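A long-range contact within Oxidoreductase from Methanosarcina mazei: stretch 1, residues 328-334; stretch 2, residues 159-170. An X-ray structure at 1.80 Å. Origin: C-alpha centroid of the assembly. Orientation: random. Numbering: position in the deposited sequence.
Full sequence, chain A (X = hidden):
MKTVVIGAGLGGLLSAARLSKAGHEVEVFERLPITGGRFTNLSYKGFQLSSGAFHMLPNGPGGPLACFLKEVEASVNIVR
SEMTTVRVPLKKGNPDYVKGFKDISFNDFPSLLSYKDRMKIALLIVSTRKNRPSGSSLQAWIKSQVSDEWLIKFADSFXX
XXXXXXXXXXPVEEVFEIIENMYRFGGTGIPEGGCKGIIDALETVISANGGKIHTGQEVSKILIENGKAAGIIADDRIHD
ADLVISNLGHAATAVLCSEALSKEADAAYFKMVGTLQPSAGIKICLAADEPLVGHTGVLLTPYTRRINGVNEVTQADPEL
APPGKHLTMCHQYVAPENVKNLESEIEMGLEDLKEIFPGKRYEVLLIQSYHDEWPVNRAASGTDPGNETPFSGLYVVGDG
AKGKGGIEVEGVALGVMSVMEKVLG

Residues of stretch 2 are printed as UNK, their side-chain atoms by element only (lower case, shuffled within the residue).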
# COMPACT_ATOMS: atom_id res chain seq x y z
N THR A 328 10.43 -15.04 -1.20
CA THR A 328 10.07 -14.38 -2.45
C THR A 328 8.55 -14.25 -2.46
O THR A 328 7.84 -15.25 -2.33
CB THR A 328 10.53 -15.21 -3.65
OG1 THR A 328 11.93 -15.50 -3.50
CG2 THR A 328 10.28 -14.45 -4.97
N MSE A 329 8.07 -13.01 -2.60
CA MSE A 329 6.63 -12.73 -2.56
C MSE A 329 6.13 -12.13 -3.86
O MSE A 329 6.74 -11.20 -4.40
CB MSE A 329 6.28 -11.85 -1.36
CG MSE A 329 6.60 -12.53 -0.03
SE MSE A 329 6.06 -11.48 1.50
CE MSE A 329 7.23 -9.98 1.30
N CYS A 330 5.02 -12.67 -4.35
CA CYS A 330 4.44 -12.29 -5.63
C CYS A 330 3.09 -11.61 -5.41
O CYS A 330 2.35 -12.00 -4.52
CB CYS A 330 4.19 -13.54 -6.47
SG CYS A 330 5.63 -14.64 -6.58
N HIS A 331 2.78 -10.61 -6.24
CA HIS A 331 1.47 -9.96 -6.17
C HIS A 331 0.71 -10.06 -7.49
O HIS A 331 1.29 -9.88 -8.57
CB HIS A 331 1.59 -8.47 -5.85
CG HIS A 331 0.26 -7.83 -5.57
ND1 HIS A 331 -0.49 -8.13 -4.44
CD2 HIS A 331 -0.48 -6.95 -6.28
CE1 HIS A 331 -1.62 -7.45 -4.47
NE2 HIS A 331 -1.64 -6.72 -5.57
N GLN A 332 -0.58 -10.33 -7.39
CA GLN A 332 -1.44 -10.21 -8.55
C GLN A 332 -2.70 -9.40 -8.21
O GLN A 332 -3.38 -9.66 -7.21
CB GLN A 332 -1.79 -11.59 -9.11
CG GLN A 332 -2.58 -12.48 -8.17
CD GLN A 332 -2.66 -13.93 -8.63
OE1 GLN A 332 -3.67 -14.36 -9.22
NE2 GLN A 332 -1.61 -14.69 -8.37
N TYR A 333 -2.96 -8.40 -9.03
CA TYR A 333 -4.20 -7.65 -9.02
C TYR A 333 -5.39 -8.60 -9.19
O TYR A 333 -5.31 -9.52 -9.98
CB TYR A 333 -4.18 -6.66 -10.19
CG TYR A 333 -5.52 -6.15 -10.67
CD1 TYR A 333 -6.22 -5.19 -9.96
CD2 TYR A 333 -6.10 -6.64 -11.85
CE1 TYR A 333 -7.45 -4.72 -10.39
CE2 TYR A 333 -7.33 -6.16 -12.29
CZ TYR A 333 -8.00 -5.21 -11.55
OH TYR A 333 -9.22 -4.71 -11.97
N VAL A 334 -6.46 -8.37 -8.43
CA VAL A 334 -7.74 -9.07 -8.63
C VAL A 334 -8.83 -8.04 -8.90
O VAL A 334 -9.04 -7.13 -8.09
CB VAL A 334 -8.13 -9.95 -7.41
CG1 VAL A 334 -9.50 -10.61 -7.60
CG2 VAL A 334 -7.09 -11.02 -7.18
N UNK A 159 1.04 -0.69 -12.50
CA UNK A 159 -0.20 -0.35 -11.79
C UNK A 159 -0.72 -1.50 -10.91
O UNK A 159 -1.26 -1.27 -9.81
s UNK A 159 -1.04 1.69 -13.54
c UNK A 159 -1.29 0.06 -12.78
N UNK A 160 -0.57 -2.72 -11.40
CA UNK A 160 -0.96 -3.91 -10.65
C UNK A 160 -0.12 -4.10 -9.40
O UNK A 160 -0.66 -4.28 -8.31
N UNK A 161 1.20 -4.03 -9.54
CA UNK A 161 2.11 -4.14 -8.40
C UNK A 161 1.97 -2.99 -7.40
O UNK A 161 1.76 -3.21 -6.21
c UNK A 161 4.67 -6.56 -6.84
c UNK A 161 5.83 -4.64 -5.92
c UNK A 161 4.52 -4.12 -7.72
c UNK A 161 5.14 -2.99 -7.26
c UNK A 161 5.27 -7.33 -5.85
c UNK A 161 4.94 -5.19 -6.88
c UNK A 161 6.14 -6.75 -4.91
n UNK A 161 5.93 -3.29 -6.18
c UNK A 161 6.44 -5.41 -4.94
c UNK A 161 3.56 -4.22 -8.87
N UNK A 162 2.07 -1.76 -7.90
CA UNK A 162 2.14 -0.58 -7.04
C UNK A 162 0.80 -0.21 -6.41
O UNK A 162 0.77 0.22 -5.25
c UNK A 162 2.68 0.61 -7.81
N UNK A 163 -0.28 -0.36 -7.17
CA UNK A 163 -1.60 0.17 -6.79
C UNK A 163 -2.71 -0.89 -6.71
O UNK A 163 -3.81 -0.61 -6.23
c UNK A 163 -0.66 3.10 -6.92
c UNK A 163 -2.05 1.24 -7.80
c UNK A 163 -1.67 3.29 -9.20
c UNK A 163 -1.06 2.34 -8.15
N UNK A 164 -2.41 -2.09 -7.16
CA UNK A 164 -3.42 -3.15 -7.30
C UNK A 164 -4.61 -2.66 -8.15
O UNK A 164 -5.78 -2.82 -7.78
c UNK A 164 -3.86 -3.69 -5.92
o UNK A 164 -4.04 -5.11 -5.99
N UNK A 165 -4.29 -2.07 -9.30
CA UNK A 165 -5.29 -1.59 -10.26
C UNK A 165 -4.82 -1.87 -11.68
O UNK A 165 -3.63 -2.10 -11.90
c UNK A 165 -5.45 -0.07 -10.12
c UNK A 165 -5.92 1.95 -8.71
c UNK A 165 -6.04 0.43 -8.81
c UNK A 165 -7.47 -0.02 -8.74
N UNK A 166 -5.73 -1.83 -12.65
CA UNK A 166 -5.32 -1.88 -14.05
C UNK A 166 -5.06 -0.46 -14.54
O UNK A 166 -5.61 0.49 -14.01
c UNK A 166 -6.41 -2.50 -14.90
n UNK A 166 -5.20 -6.33 -17.15
c UNK A 166 -6.61 -3.96 -14.61
c UNK A 166 -5.52 -4.79 -15.23
c UNK A 166 -5.78 -5.02 -16.71
N UNK A 167 -4.24 -0.31 -15.58
CA UNK A 167 -3.91 1.03 -16.05
C UNK A 167 -5.13 1.76 -16.63
O UNK A 167 -5.12 2.99 -16.76
o UNK A 167 -3.15 0.29 -18.24
c UNK A 167 -2.77 1.00 -17.07
N UNK A 168 -6.17 1.02 -16.99
CA UNK A 168 -7.38 1.68 -17.48
C UNK A 168 -8.30 2.10 -16.33
O UNK A 168 -9.40 2.59 -16.56
c UNK A 168 -8.75 -0.45 -17.94
o UNK A 168 -8.56 -0.73 -16.74
o UNK A 168 -9.47 -1.16 -18.70
c UNK A 168 -8.12 0.81 -18.53
N UNK A 169 -7.83 1.92 -15.09
CA UNK A 169 -8.63 2.18 -13.90
C UNK A 169 -7.99 3.23 -13.00
O UNK A 169 -8.44 3.43 -11.87
c UNK A 169 -8.77 0.93 -13.02
c UNK A 169 -9.58 -1.40 -12.70
o UNK A 169 -10.74 -1.87 -12.70
o UNK A 169 -8.69 -1.77 -11.88
c UNK A 169 -9.24 -0.32 -13.71
N UNK A 170 -6.91 3.85 -13.46
CA UNK A 170 -6.27 4.89 -12.67
C UNK A 170 -6.16 6.16 -13.51
O UNK A 170 -5.73 6.11 -14.66
c UNK A 170 -4.33 5.47 -11.14
c UNK A 170 -3.96 4.30 -13.35
c UNK A 170 -4.88 4.46 -12.18
O HOH W 1 -8.33 -4.28 -7.41

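Position 159 carries one carbon and then one sulfur. It lies on the helix, and its side chain stays clear of stretch 1. It is Cys 159.

Position 160 has no side-chain atoms. Its CA sits 4.3 Å from Tyr 333 CB, and its backbone O comes 3.4 Å from His 331 CD2, at the edge of the imidazole. It is Gly 160.

Position 161 has one carbon, then fused five- and six-membered rings of eight carbons and one nitrogen. Its CA-to-CB bond points away from the strand, but the rings come nearer. One ring carbon lies 3.8 Å from His 331 CB; another is 4.4 Å from Met 329 O, which is at the ring edge. Only tryptophan fits: Trp 161. The two carbons are CE3 and CZ3.

Position 162 has a single carbon, pointing away. It is Ala 162. Position 163 has four carbons, forked at the second, and also points away. It is Leu 163.

Position 164 has one carbon, then one oxygen. That oxygen is 2.9 Å from His 331 NE2. The backbone O is 3.3 Å from Tyr 333 CD1, at the ring edge. The residue is Ser 164. NE2 donates a hydrogen bond to OG, near the plane of the imidazole. Positive phi marks the departure from helical geometry.

Position 165 has four carbons, forked at the second, directed away. Its backbone N is 3.7 Å from Tyr 333 CD1. It is Leu 165.

Position 166 has four carbons in a row ending in nitrogen. One of its carbons lies 3.3 Å from Tyr 333 CE2, and its backbone N is over one face of that ring. It is Lys 166, and the carbon is CG.

Position 167 has one carbon, then one oxygen, out of reach of the strand. It is Ser 167.

Position 168 has two carbons, the second carrying two oxygens, and makes no contact. It is Asp 168.

Position 169 has three carbons, the third carrying two oxygens. One oxygen lies 3.0 Å from Tyr 333 OH. It is Glu 169. That oxygen, OE1, accepts a hydrogen bond from Lys 166 N at 3.1 Å.

Position 170 has one carbon carrying two more, out of reach. It is Val 170.

The contact rests on two strand side chains that point toward stretch 2. His 331 donates from NE2 to Ser 164 OG, where the chain leaves helical phi/psi. Tyr 333 packs along the following loop. A water O lies 3.0 Å from Ser 164 O and 3.0 Å from Val 334 O, placed between the two backbones.

Stretch 2 159-170: CGWALSLKSDEV
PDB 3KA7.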